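Local coordinates for ArCE4A (Arthrobacter sp. AW19M34-1, PDB 5LFZ), which is a metal-dependent carbohydrate esterase family 4 deacetylase that probably removes acetyl groups from polysaccharide substrates, at residues 29-34 and 181-186; 40-45 and 53-58; 44-49 and 75-80; 158-163 and 168-173. All coordinates share one frame; numbering follows the deposited sequence.

How the interactions relate
Three contacts lay helices on one parallel sheet, the core of the NodB homology fold, and interaction 3 joins a helix to the lead-in of one of its strands. Interaction 1 spans most of the chain, from strand 26-32 to helix 177-192, and interactions 2, 3 and 4 all fall between its ends in sequence. Interactions 2 and 3 share helix 39-48 and residues Asp44 and Glu45; their centres are about 6 Å apart, and their strands, 54-57 and 78-81, are neighbours. Interaction 4 lies later in the chain, its centre about 9 Å from that of interaction 1, on strand 168-173, which pairs with 26-32 on the side away from 54-57. Strand 26-32 is thus central, and the nickel-binding Asp33 follows it in the chain.

Interaction 1. Residues 29-34 and 181-186; sequences LTFDDG and KAVPQL. With NI (nickel (II) ion), chain B.
Leu29 and Phe31, two residues apart on strand 26-32, turn the same way and meet Leu186 and Val183, about one helical turn apart on helix 177-192. The leucines slide past each other in opposite directions, with CD2 of Leu29 4.1 Å from CD2 of Leu186. The first torsions differ: CG of Leu186 stands anti to its own backbone N (chi1 178°), whereas CG of Leu29 lies beside its N and anti to the carbonyl carbon (chi1 -60°). In the second pair it is the far end of the Phe31 ring that touches, CZ lying 3.8 Å from CG2 of Val183, which approaches the ring obliquely. A long flat ring suits this position because it spans the gap to the helix, where the branched valine offers a methyl to the ring's far end. The helix is kinked at Pro184, whose N has no hydrogen to give to the preceding turn.

Just after Phe31 come Asp32 and Asp33, on the metal side. Asp33 binds the nickel ion directly through one oxygen, OD1, at 2.1 Å, while its OD2 accepts a 2.5 Å hydrogen bond from a metal-bound water. Asp32 is second shell, reaching the metal through a water: its OD2 accepts from another nickel-bound water at 2.7 Å, and OD1 is held in a salt bridge with Arg120. With His82, His86 and three waters, Asp33 makes nickel six-coordinate, the Asp-His-His metal site characteristic of carbohydrate esterase family 4, here following a core strand.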
# COMPACT_ATOMS: atom_id res chain seq x y z
N LEU A 29 3.12 4.49 -5.34
CA LEU A 29 3.45 3.06 -5.40
C LEU A 29 2.97 2.40 -4.13
O LEU A 29 3.27 2.88 -3.03
CB LEU A 29 4.96 2.84 -5.55
CG LEU A 29 5.66 3.43 -6.77
CD1 LEU A 29 7.11 2.95 -6.81
CD2 LEU A 29 4.91 3.04 -8.03
N THR A 30 2.21 1.32 -4.25
CA THR A 30 1.72 0.62 -3.07
C THR A 30 2.00 -0.88 -3.17
O THR A 30 2.00 -1.46 -4.27
CB THR A 30 0.20 0.87 -2.82
OG1 THR A 30 -0.58 0.22 -3.83
CG2 THR A 30 -0.12 2.37 -2.81
N PHE A 31 2.27 -1.50 -2.03
CA PHE A 31 2.63 -2.91 -1.97
C PHE A 31 1.78 -3.63 -0.93
O PHE A 31 1.77 -3.24 0.24
CB PHE A 31 4.10 -3.08 -1.62
CG PHE A 31 5.04 -2.48 -2.63
CD1 PHE A 31 5.44 -3.21 -3.75
CD2 PHE A 31 5.52 -1.19 -2.47
CE1 PHE A 31 6.31 -2.65 -4.67
CE2 PHE A 31 6.38 -0.63 -3.39
CZ PHE A 31 6.77 -1.36 -4.49
N ASP A 32 1.08 -4.68 -1.35
CA ASP A 32 0.19 -5.43 -0.46
C ASP A 32 0.79 -6.73 0.03
O ASP A 32 1.64 -7.32 -0.65
CB ASP A 32 -1.13 -5.80 -1.16
CG ASP A 32 -2.07 -4.64 -1.30
OD1 ASP A 32 -1.68 -3.50 -1.02
OD2 ASP A 32 -3.23 -4.90 -1.71
N ASP A 33 0.31 -7.17 1.19
CA ASP A 33 0.41 -8.57 1.67
C ASP A 33 1.71 -8.88 2.40
O ASP A 33 1.92 -10.01 2.84
CB ASP A 33 0.27 -9.58 0.53
CG ASP A 33 -1.12 -9.64 -0.08
OD1 ASP A 33 -2.00 -8.83 0.27
OD2 ASP A 33 -1.32 -10.50 -0.96
N GLY A 34 2.60 -7.89 2.50
CA GLY A 34 3.81 -8.05 3.28
C GLY A 34 3.56 -7.80 4.75
O GLY A 34 2.41 -7.68 5.17
N LYS A 181 12.68 -7.11 -8.26
CA LYS A 181 13.33 -6.93 -9.55
C LYS A 181 12.67 -5.83 -10.37
O LYS A 181 13.32 -5.17 -11.18
CB LYS A 181 13.35 -8.24 -10.33
CG LYS A 181 14.28 -9.29 -9.73
CD LYS A 181 14.21 -10.60 -10.49
CE LYS A 181 15.57 -11.30 -10.54
NZ LYS A 181 16.55 -10.70 -9.58
N ALA A 182 11.37 -5.62 -10.16
CA ALA A 182 10.63 -4.61 -10.91
C ALA A 182 10.96 -3.20 -10.45
O ALA A 182 11.03 -2.28 -11.26
CB ALA A 182 9.14 -4.85 -10.80
N VAL A 183 11.13 -3.01 -9.15
CA VAL A 183 11.17 -1.66 -8.60
C VAL A 183 12.25 -0.73 -9.16
O VAL A 183 11.94 0.42 -9.48
CB VAL A 183 11.27 -1.71 -7.07
CG1 VAL A 183 11.93 -0.45 -6.52
CG2 VAL A 183 9.89 -1.85 -6.52
N PRO A 184 13.51 -1.20 -9.30
CA PRO A 184 14.52 -0.28 -9.84
C PRO A 184 14.10 0.29 -11.19
O PRO A 184 14.21 1.50 -11.41
CB PRO A 184 15.76 -1.17 -9.98
CG PRO A 184 15.57 -2.22 -8.96
CD PRO A 184 14.11 -2.51 -8.97
N GLN A 185 13.61 -0.57 -12.08
CA GLN A 185 13.18 -0.12 -13.39
C GLN A 185 11.88 0.69 -13.33
O GLN A 185 11.73 1.69 -14.05
CB GLN A 185 12.99 -1.33 -14.32
CG GLN A 185 12.61 -0.96 -15.73
CD GLN A 185 12.43 -2.17 -16.63
OE1 GLN A 185 12.20 -2.03 -17.83
NE2 GLN A 185 12.54 -3.36 -16.06
N LEU A 186 10.95 0.27 -12.49
CA LEU A 186 9.66 0.94 -12.39
C LEU A 186 9.82 2.40 -11.93
O LEU A 186 9.23 3.31 -12.50
CB LEU A 186 8.72 0.19 -11.45
CG LEU A 186 7.37 0.87 -11.26
CD1 LEU A 186 6.73 1.13 -12.62
CD2 LEU A 186 6.44 0.06 -10.38
NI NI B . -3.88 -8.60 -0.54
O HOH W 1 -3.79 -7.48 -2.12
O HOH W 2 -3.51 -10.02 -2.04
O HOH W 3 -5.78 -8.26 -1.49

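Interaction 2. Residues 40-45 and 53-58; sequences NRLLDE and ATFFVL
This is a buried, purely apolar helix-to-sheet contact inside a beta-alpha-beta unit: helix 39-48 links the parallel strands 26-32 and 54-57 and lays Leu42 and Leu43 against Phe55 of the second strand. One aromatic ring serves both leucines. CD2 of Leu42 comes to the rim of the ring, in its plane, 4.0 Å from CE2 of Phe55. CD2 of Leu43 approaches obliquely, 3.8 Å from both CZ and CE1 of Phe55. Two consecutive helix residues leave the helix in quite different directions, and their first torsions differ accordingly. Leu42 has CG anti to its backbone N (chi1 -177°), and Leu43 has CG beside the N (chi1 -72°), its end coming nearer the strand than its first bond would suggest.

Phenylalanine suits the strand position because the backbones are well apart, the closest CA pair being Leu43 and Ala53 at 8.9 Å, and a ring bridges that distance. Around it, the ring of Phe31 on the neighbouring strand lies nearly parallel to that of Phe55, with about 20° between planes, and the ring of His77 meets it edge-to-face.

No hydrogen bond crosses between the segments, and every touching residue is buried. Cohesion therefore comes from van der Waals contact and the exclusion of water, so the fit of methyl groups round the ring matters more than any directional bond.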
# COMPACT_ATOMS: atom_id res chain seq x y z
N ASN A 40 12.79 -6.27 2.76
CA ASN A 40 13.99 -5.48 2.99
C ASN A 40 14.77 -5.17 1.71
O ASN A 40 15.32 -4.08 1.57
CB ASN A 40 14.88 -6.18 4.01
CG ASN A 40 14.41 -5.93 5.42
OD1 ASN A 40 14.69 -4.88 6.00
ND2 ASN A 40 13.66 -6.88 5.97
N ARG A 41 14.81 -6.12 0.78
CA ARG A 41 15.43 -5.85 -0.52
C ARG A 41 14.64 -4.78 -1.24
O ARG A 41 15.21 -3.91 -1.90
CB ARG A 41 15.50 -7.13 -1.36
CG ARG A 41 16.56 -8.10 -0.89
CD ARG A 41 16.34 -9.50 -1.44
NE ARG A 41 16.52 -9.54 -2.88
CZ ARG A 41 16.16 -10.57 -3.64
NH1 ARG A 41 15.60 -11.64 -3.08
NH2 ARG A 41 16.35 -10.54 -4.95
N LEU A 42 13.32 -4.84 -1.10
CA LEU A 42 12.44 -3.84 -1.68
C LEU A 42 12.73 -2.46 -1.10
O LEU A 42 12.84 -1.47 -1.82
CB LEU A 42 10.98 -4.26 -1.44
CG LEU A 42 9.83 -3.44 -2.00
CD1 LEU A 42 10.15 -3.06 -3.40
CD2 LEU A 42 8.56 -4.28 -1.95
N LEU A 43 12.89 -2.40 0.22
CA LEU A 43 13.19 -1.15 0.89
C LEU A 43 14.57 -0.64 0.50
O LEU A 43 14.78 0.57 0.39
CB LEU A 43 13.10 -1.33 2.41
CG LEU A 43 11.70 -1.50 3.00
CD1 LEU A 43 11.80 -1.96 4.43
CD2 LEU A 43 10.94 -0.18 2.93
N ASP A 44 15.51 -1.56 0.31
CA ASP A 44 16.84 -1.19 -0.14
C ASP A 44 16.77 -0.51 -1.50
O ASP A 44 17.39 0.54 -1.70
CB ASP A 44 17.75 -2.43 -0.22
CG ASP A 44 18.16 -2.95 1.15
OD1 ASP A 44 17.98 -2.23 2.16
OD2 ASP A 44 18.67 -4.09 1.21
N GLU A 45 16.02 -1.09 -2.42
CA GLU A 45 15.90 -0.53 -3.77
C GLU A 45 15.22 0.83 -3.75
O GLU A 45 15.65 1.76 -4.44
CB GLU A 45 15.14 -1.49 -4.69
CG GLU A 45 15.83 -2.84 -4.92
CD GLU A 45 17.19 -2.71 -5.59
OE1 GLU A 45 17.42 -1.71 -6.30
OE2 GLU A 45 18.02 -3.62 -5.40
N ALA A 53 7.11 4.70 -0.51
CA ALA A 53 6.01 3.85 -0.94
C ALA A 53 5.07 3.63 0.23
O ALA A 53 5.38 4.00 1.37
CB ALA A 53 6.53 2.52 -1.49
N THR A 54 3.92 3.03 -0.05
CA THR A 54 2.94 2.72 0.99
C THR A 54 2.77 1.21 1.05
O THR A 54 2.53 0.56 0.03
CB THR A 54 1.60 3.40 0.70
OG1 THR A 54 1.83 4.80 0.52
CG2 THR A 54 0.61 3.19 1.85
N PHE A 55 2.93 0.65 2.24
CA PHE A 55 2.87 -0.78 2.45
C PHE A 55 1.61 -1.15 3.20
O PHE A 55 1.44 -0.78 4.36
CB PHE A 55 4.11 -1.27 3.21
CG PHE A 55 5.39 -1.08 2.45
CD1 PHE A 55 6.12 0.09 2.54
CD2 PHE A 55 5.86 -2.10 1.62
CE1 PHE A 55 7.29 0.26 1.82
CE2 PHE A 55 7.04 -1.94 0.91
CZ PHE A 55 7.76 -0.75 1.01
N PHE A 56 0.69 -1.83 2.53
CA PHE A 56 -0.51 -2.32 3.20
C PHE A 56 -0.22 -3.70 3.77
O PHE A 56 -0.23 -4.71 3.06
CB PHE A 56 -1.69 -2.33 2.25
CG PHE A 56 -2.15 -0.96 1.87
CD1 PHE A 56 -1.67 -0.34 0.72
CD2 PHE A 56 -3.02 -0.26 2.69
CE1 PHE A 56 -2.08 0.94 0.39
CE2 PHE A 56 -3.44 1.01 2.36
CZ PHE A 56 -2.97 1.62 1.22
N VAL A 57 0.05 -3.74 5.07
CA VAL A 57 0.61 -4.93 5.69
C VAL A 57 -0.44 -5.87 6.27
O VAL A 57 -1.50 -5.44 6.74
CB VAL A 57 1.61 -4.55 6.79
CG1 VAL A 57 2.79 -3.82 6.20
CG2 VAL A 57 0.94 -3.70 7.89
N LEU A 58 -0.14 -7.16 6.23
CA LEU A 58 -0.96 -8.16 6.89
C LEU A 58 -0.55 -8.31 8.34
O LEU A 58 0.61 -8.59 8.63
CB LEU A 58 -0.84 -9.51 6.17
CG LEU A 58 -1.69 -9.65 4.91
CD1 LEU A 58 -1.34 -10.94 4.17
CD2 LEU A 58 -3.16 -9.63 5.27

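Interaction 3. Residues 44-49 and 75-80; sequences DELSEQ and EGHQIG
Leu46 of helix 39-48 packs on His77, which stands just before strand 78-81, joining a helix of the parallel alpha/beta NodB fold to the lead-in of a strand. From the start of the leucine side chain, CB of Leu46 is already 4.0 Å from CE1 of His77. CG of Leu46 lies beside the backbone N (chi1 -72°), and from there CD1 runs on to the same ring carbon of His77, at 3.9 Å, approaching obliquely. The other branch, CD2, turns to Val183 of helix 177-192. A leucine fits here because its two methyls can serve two neighbours at once.

Histidine adds a polar tie to an otherwise apolar contact. Its ND1 is hydrogen-bonded to the backbone N of Ala53, which helps to set the ring's rotation. The carbonyl O of Glu75 lies 3.6 Å above one face of the His77 ring, displaced toward the rim.

At the more exposed margin, CB of Ser47 is 4.3 Å from OE1 of Glu75, a loose contact. Here Arg71 bridges two acids: its NH2 forms a salt bridge with Asp44 OD1 and its NE another with Glu75 OE2, while Asp44 OD1 and Glu75 OE1 remain 5.8 Å apart.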
# COMPACT_ATOMS: atom_id res chain seq x y z
N ASP A 44 15.51 -1.56 0.31
CA ASP A 44 16.84 -1.19 -0.14
C ASP A 44 16.77 -0.51 -1.50
O ASP A 44 17.39 0.54 -1.70
CB ASP A 44 17.75 -2.43 -0.22
CG ASP A 44 18.16 -2.95 1.15
OD1 ASP A 44 17.98 -2.23 2.16
OD2 ASP A 44 18.67 -4.09 1.21
N GLU A 45 16.02 -1.09 -2.42
CA GLU A 45 15.90 -0.53 -3.77
C GLU A 45 15.22 0.83 -3.75
O GLU A 45 15.65 1.76 -4.44
CB GLU A 45 15.14 -1.49 -4.69
CG GLU A 45 15.83 -2.84 -4.92
CD GLU A 45 17.19 -2.71 -5.59
OE1 GLU A 45 17.42 -1.71 -6.30
OE2 GLU A 45 18.02 -3.62 -5.40
N LEU A 46 14.15 0.95 -2.97
CA LEU A 46 13.45 2.21 -2.83
C LEU A 46 14.36 3.29 -2.27
O LEU A 46 14.35 4.43 -2.73
CB LEU A 46 12.21 2.04 -1.96
CG LEU A 46 11.08 1.27 -2.64
CD1 LEU A 46 9.99 0.92 -1.63
CD2 LEU A 46 10.50 2.09 -3.79
N SER A 47 15.17 2.91 -1.28
CA SER A 47 16.15 3.81 -0.69
C SER A 47 17.16 4.29 -1.72
O SER A 47 17.49 5.48 -1.77
CB SER A 47 16.87 3.12 0.47
OG SER A 47 17.90 3.95 0.99
N GLU A 48 17.64 3.38 -2.55
CA GLU A 48 18.66 3.70 -3.55
C GLU A 48 18.19 4.77 -4.53
O GLU A 48 19.00 5.52 -5.07
CB GLU A 48 19.10 2.44 -4.30
CG GLU A 48 20.06 1.57 -3.50
CD GLU A 48 20.35 0.24 -4.16
OE1 GLU A 48 20.32 -0.79 -3.45
OE2 GLU A 48 20.60 0.22 -5.38
N GLN A 49 16.88 4.87 -4.74
CA GLN A 49 16.36 5.89 -5.63
C GLN A 49 15.49 6.91 -4.91
O GLN A 49 14.66 7.56 -5.53
CB GLN A 49 15.58 5.24 -6.77
CG GLN A 49 16.42 4.27 -7.58
CD GLN A 49 15.77 3.85 -8.87
OE1 GLN A 49 15.21 4.68 -9.59
NE2 GLN A 49 15.83 2.57 -9.18
N GLU A 75 12.35 5.39 7.23
CA GLU A 75 12.87 5.74 5.91
C GLU A 75 11.83 6.42 5.01
O GLU A 75 12.02 6.50 3.79
CB GLU A 75 13.44 4.49 5.24
CG GLU A 75 14.68 3.96 5.96
CD GLU A 75 15.16 2.61 5.47
OE1 GLU A 75 14.98 2.30 4.28
OE2 GLU A 75 15.73 1.85 6.29
N GLY A 76 10.76 6.92 5.60
CA GLY A 76 9.86 7.82 4.90
C GLY A 76 8.64 7.19 4.25
O GLY A 76 7.90 7.86 3.53
N HIS A 77 8.42 5.91 4.50
CA HIS A 77 7.29 5.21 3.90
C HIS A 77 6.04 5.34 4.76
O HIS A 77 6.09 5.86 5.88
CB HIS A 77 7.66 3.74 3.67
CG HIS A 77 8.93 3.57 2.91
ND1 HIS A 77 9.04 3.81 1.56
CD2 HIS A 77 10.18 3.23 3.33
CE1 HIS A 77 10.28 3.60 1.17
NE2 HIS A 77 11.00 3.25 2.22
N GLN A 78 4.92 4.86 4.23
CA GLN A 78 3.67 4.85 4.97
C GLN A 78 3.19 3.42 5.19
O GLN A 78 3.23 2.60 4.29
CB GLN A 78 2.60 5.65 4.23
CG GLN A 78 1.29 5.70 4.99
CD GLN A 78 0.28 6.64 4.36
OE1 GLN A 78 0.48 7.13 3.26
NE2 GLN A 78 -0.81 6.89 5.08
N ILE A 79 2.74 3.14 6.41
CA ILE A 79 2.17 1.84 6.71
C ILE A 79 0.64 1.92 6.73
O ILE A 79 0.06 2.75 7.45
CB ILE A 79 2.67 1.31 8.07
CG1 ILE A 79 4.21 1.26 8.07
CG2 ILE A 79 2.04 -0.04 8.39
CD1 ILE A 79 4.82 1.00 9.42
N GLY A 80 0.00 1.06 5.94
CA GLY A 80 -1.44 0.93 5.95
C GLY A 80 -1.84 -0.46 6.43
O GLY A 80 -1.01 -1.37 6.48

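Interaction 4. Residues 158-163 and 168-173; sequences RIALEE and SIILMH
No ring lies between Ala160 and Ile170; the flat group that comes closest to this contact is the peptide carbonyl of Ala160, whose O is 4.1 Å from CD1 of Ile170. The imidazole of His173, farther along the strand, looks elsewhere: its ring meets that of Trp148 with the planes at about 55°, and its side chain also touches Asp33.

The weight of the contact falls on a single methyl. CB of Ala160 points at the strand and is met by both branches of Ile170, CG2 at 3.9 Å and CD1 at 4.0 Å. The isoleucine places them there by setting CG2 anti to its backbone N and CG1 beside it (chi1 -55°), then extending CD1 fully (chi2 180°), which gives a two-pronged surface astride the alanine. The small alanine matches the close approach of the backbones, 6.5 Å between the CA atoms of Ala160 and Ile170.

Helix 153-163 and strand 168-173 are the closing part of a beta-alpha-beta connection that starts at the parallel strand 143-144, and the short turn between them leaves the helix packed on the strand it leads into. Helix 177-192 adds to the same layer, Leu186 touching both Ala160 and Met172. Strand 26-32 pairs on one side of 168-173, with Ile170 bonded through its backbone to Ala28 and Thr30.

Near the turn, the carbonyl O of Glu163 and OG of Ser168 are 4.4 Å apart, too far to bond. The serine hydroxyl, short enough to reach both partners, is hydrogen-bonded instead to OD2 of Asp142 and to the backbone N of Lys165.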
# COMPACT_ATOMS: atom_id res chain seq x y z
N ARG A 158 5.64 -2.63 -17.11
CA ARG A 158 4.94 -2.19 -18.31
C ARG A 158 3.54 -1.67 -17.98
O ARG A 158 3.17 -0.57 -18.41
CB ARG A 158 4.83 -3.33 -19.34
CG ARG A 158 4.16 -2.90 -20.64
CD ARG A 158 3.94 -4.07 -21.59
NE ARG A 158 3.07 -5.09 -21.01
CZ ARG A 158 3.13 -6.39 -21.30
NH1 ARG A 158 4.03 -6.83 -22.17
NH2 ARG A 158 2.30 -7.24 -20.73
N ILE A 159 2.78 -2.45 -17.22
CA ILE A 159 1.41 -2.06 -16.86
C ILE A 159 1.39 -0.83 -15.97
O ILE A 159 0.60 0.09 -16.18
CB ILE A 159 0.66 -3.22 -16.17
CG1 ILE A 159 0.48 -4.39 -17.15
CG2 ILE A 159 -0.70 -2.76 -15.65
CD1 ILE A 159 -0.10 -5.64 -16.54
N ALA A 160 2.28 -0.79 -14.99
CA ALA A 160 2.37 0.36 -14.10
C ALA A 160 2.70 1.63 -14.88
O ALA A 160 2.06 2.66 -14.70
CB ALA A 160 3.40 0.13 -13.01
N LEU A 161 3.68 1.54 -15.77
CA LEU A 161 4.13 2.71 -16.52
C LEU A 161 3.06 3.21 -17.49
O LEU A 161 2.77 4.41 -17.55
CB LEU A 161 5.41 2.39 -17.30
CG LEU A 161 5.95 3.53 -18.16
CD1 LEU A 161 6.29 4.74 -17.30
CD2 LEU A 161 7.16 3.08 -18.98
N GLU A 162 2.47 2.28 -18.24
CA GLU A 162 1.58 2.66 -19.33
C GLU A 162 0.18 3.03 -18.88
O GLU A 162 -0.52 3.75 -19.59
CB GLU A 162 1.51 1.53 -20.36
CG GLU A 162 2.82 1.25 -21.07
CD GLU A 162 2.67 0.22 -22.18
OE1 GLU A 162 1.62 -0.45 -22.24
OE2 GLU A 162 3.61 0.09 -22.99
N GLU A 163 -0.24 2.55 -17.72
CA GLU A 163 -1.59 2.83 -17.23
C GLU A 163 -1.63 3.94 -16.19
O GLU A 163 -2.69 4.50 -15.92
CB GLU A 163 -2.23 1.57 -16.65
CG GLU A 163 -2.60 0.52 -17.68
CD GLU A 163 -3.40 -0.63 -17.08
OE1 GLU A 163 -3.89 -0.48 -15.94
OE2 GLU A 163 -3.55 -1.67 -17.75
N SER A 168 -2.62 8.65 -9.80
CA SER A 168 -2.79 7.20 -9.76
C SER A 168 -2.23 6.52 -8.51
O SER A 168 -1.28 6.99 -7.88
CB SER A 168 -2.14 6.56 -10.99
OG SER A 168 -2.99 6.63 -12.11
N ILE A 169 -2.85 5.39 -8.18
CA ILE A 169 -2.40 4.50 -7.13
C ILE A 169 -2.09 3.15 -7.75
O ILE A 169 -2.98 2.48 -8.28
CB ILE A 169 -3.47 4.34 -6.03
CG1 ILE A 169 -3.78 5.69 -5.38
CG2 ILE A 169 -3.01 3.31 -5.00
CD1 ILE A 169 -4.92 5.64 -4.38
N ILE A 170 -0.83 2.74 -7.69
CA ILE A 170 -0.40 1.51 -8.35
C ILE A 170 -0.37 0.36 -7.36
O ILE A 170 0.28 0.46 -6.31
CB ILE A 170 0.99 1.68 -8.99
CG1 ILE A 170 0.99 2.87 -9.95
CG2 ILE A 170 1.41 0.39 -9.69
CD1 ILE A 170 2.33 3.10 -10.62
N LEU A 171 -1.08 -0.72 -7.68
CA LEU A 171 -1.12 -1.92 -6.84
C LEU A 171 -0.07 -2.94 -7.25
O LEU A 171 -0.06 -3.42 -8.38
CB LEU A 171 -2.51 -2.58 -6.91
CG LEU A 171 -2.64 -3.95 -6.23
CD1 LEU A 171 -2.49 -3.83 -4.72
CD2 LEU A 171 -3.97 -4.60 -6.58
N MET A 172 0.81 -3.25 -6.31
CA MET A 172 1.76 -4.34 -6.44
C MET A 172 1.75 -5.16 -5.16
O MET A 172 1.14 -4.76 -4.16
CB MET A 172 3.17 -3.82 -6.73
CG MET A 172 3.30 -3.18 -8.09
SD MET A 172 4.83 -2.27 -8.25
CE MET A 172 4.50 -0.89 -7.15
N HIS A 173 2.42 -6.30 -5.19
CA HIS A 173 2.47 -7.20 -4.05
C HIS A 173 3.88 -7.48 -3.59
O HIS A 173 4.76 -7.85 -4.37
CB HIS A 173 1.74 -8.51 -4.38
CG HIS A 173 0.27 -8.33 -4.55
ND1 HIS A 173 -0.29 -7.76 -5.67
CD2 HIS A 173 -0.76 -8.59 -3.71
CE1 HIS A 173 -1.60 -7.70 -5.52
NE2 HIS A 173 -1.91 -8.20 -4.34